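PDB 2YNK: WZI, which is an outer membrane lectin, a carbohydrate-binding beta-barrel that takes part in assembly of the group 1 capsule in Escherichia coli. Local coordinates for residues Gly416-Gly419 and Val425-Asn428. Residues are numbered along the deposited sequence; the frame is centred on the assembly and turned at random.
Sequences GWSG and VRLN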
loop_
_atom_site.group_PDB
_atom_site.type_symbol
_atom_site.label_atom_id
_atom_site.label_comp_id
_atom_site.label_asym_id
_atom_site.label_seq_id
_atom_site.Cartn_x
_atom_site.Cartn_y
_atom_site.Cartn_z
ATOM N N GLY A 416 17.796 4.510 -6.035
ATOM C CA GLY A 416 17.580 3.073 -5.957
ATOM C C GLY A 416 18.062 2.335 -7.196
ATOM O O GLY A 416 18.115 2.901 -8.288
ATOM N N TRP A 417 18.438 1.074 -7.005
ATOM C CA TRP A 417 18.720 0.163 -8.110
ATOM C C TRP A 417 18.198 -1.203 -7.776
ATOM O O TRP A 417 18.379 -1.696 -6.648
ATOM C CB TRP A 417 20.204 0.085 -8.421
ATOM C CG TRP A 417 20.514 -0.939 -9.481
ATOM C CD1 TRP A 417 20.470 -0.769 -10.858
ATOM C CD2 TRP A 417 20.908 -2.340 -9.288
ATOM N NE1 TRP A 417 20.804 -1.929 -11.512
ATOM C CE2 TRP A 417 21.077 -2.907 -10.630
ATOM C CE3 TRP A 417 21.130 -3.148 -8.188
ATOM C CZ2 TRP A 417 21.462 -4.218 -10.827
ATOM C CZ3 TRP A 417 21.516 -4.476 -8.399
ATOM C CH2 TRP A 417 21.676 -4.997 -9.690
ATOM N N SER A 418 17.538 -1.804 -8.766
ATOM C CA SER A 418 16.949 -3.129 -8.669
ATOM C C SER A 418 17.507 -3.928 -9.836
ATOM O O SER A 418 17.609 -3.411 -10.950
ATOM C CB SER A 418 15.427 -3.010 -8.771
ATOM O OG SER A 418 14.759 -4.235 -8.495
ATOM N N GLY A 419 17.902 -5.170 -9.589
ATOM C CA GLY A 419 18.428 -6.004 -10.671
ATOM C C GLY A 419 18.666 -7.461 -10.328
ATOM O O GLY A 419 18.999 -7.795 -9.188
ATOM N N VAL A 425 17.846 -14.792 -8.805
ATOM C CA VAL A 425 18.134 -14.125 -7.544
ATOM C C VAL A 425 18.210 -12.618 -7.756
ATOM O O VAL A 425 19.134 -12.130 -8.411
ATOM C CB VAL A 425 19.465 -14.601 -6.925
ATOM C CG1 VAL A 425 19.640 -13.987 -5.538
ATOM C CG2 VAL A 425 19.527 -16.123 -6.853
ATOM N N ARG A 426 17.248 -11.886 -7.188
ATOM C CA ARG A 426 17.151 -10.432 -7.369
ATOM C C ARG A 426 17.607 -9.641 -6.146
ATOM O O ARG A 426 17.311 -9.988 -5.008
ATOM C CB ARG A 426 15.720 -10.020 -7.717
ATOM C CG ARG A 426 15.603 -8.595 -8.240
ATOM C CD ARG A 426 14.202 -8.297 -8.735
ATOM N NE ARG A 426 14.094 -7.006 -9.425
ATOM C CZ ARG A 426 14.520 -6.764 -10.664
ATOM N NH1 ARG A 426 15.130 -7.704 -11.363
ATOM N NH2 ARG A 426 14.368 -5.563 -11.200
ATOM N N LEU A 427 18.287 -8.542 -6.433
ATOM C CA LEU A 427 18.921 -7.695 -5.453
ATOM C C LEU A 427 18.293 -6.299 -5.533
ATOM O O LEU A 427 18.058 -5.795 -6.628
ATOM C CB LEU A 427 20.411 -7.640 -5.788
ATOM C CG LEU A 427 21.409 -6.986 -4.835
ATOM C CD1 LEU A 427 21.422 -7.681 -3.479
ATOM C CD2 LEU A 427 22.786 -7.009 -5.478
ATOM N N ASN A 428 18.022 -5.686 -4.378
ATOM C CA ASN A 428 17.388 -4.357 -4.311
ATOM C C ASN A 428 18.159 -3.431 -3.402
ATOM O O ASN A 428 18.137 -3.607 -2.192
ATOM C CB ASN A 428 15.947 -4.458 -3.790
ATOM C CG ASN A 428 14.929 -4.619 -4.910
ATOM O OD1 ASN A 428 15.079 -5.474 -5.798
ATOM N ND2 ASN A 428 13.882 -3.803 -4.874
#
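Ser418 OG receives two weak hydrogen bonds from the guanidinium of Arg426. NE and NH2 of Arg426 each lie 3.0 Å from Ser418 OG. Both bonds are strongly bent, with N-H...O angles near 120°. The hydroxyl oxygen stands off the guanidinium plane, toward Gly419, and both N-H groups point past it. Arg426 arrives there as a straight arm. Its chain is extended from CG to NE and then turns at the last torsion (chi4 76°). That turn lays the flat guanidinium over the Gly419 backbone, with Gly419 N 3.8 Å from its plane and beneath its centre. The charged end has stronger partners nearby: NH1 forms a salt bridge with Asp420, and NH2 donates to the carbonyl of Asn381. Together they probably fix the group's rotation, and Asp420 would offset its charge.

The strands 408-422 and 425-435 form a beta hairpin in the wall of the closed antiparallel barrel. Gly419 and Leu427 are a hydrogen-bonded pair. Leu427 N donates to Gly419 O at 2.9 Å, and Gly419 N returns a bond to Leu427 O at 3.0 Å. Ser418 and Asn428 make the adjacent non-hydrogen-bonded pair. One residue along, their side chains take the face opposite Leu427. Ser418 CA also makes a CA-H...O contact with Leu427 O.

On the Leu427 face, the Trp417 indole runs forward along its own strand. With CG anti to N (chi1 175°), one ring face turns to the Gly419 backbone, and Gly419 N lies 3.7 Å above the Trp417 plane, toward the rim. Leu427 CD2 meets the ring edge, 4.1 Å from Trp417 CZ3. The two side chains cross at about a right angle. Trp417 NE1 bonds to Gln382. A bound dodecane touches both Trp417 and Leu427, consistent with a lipid-facing outer surface here.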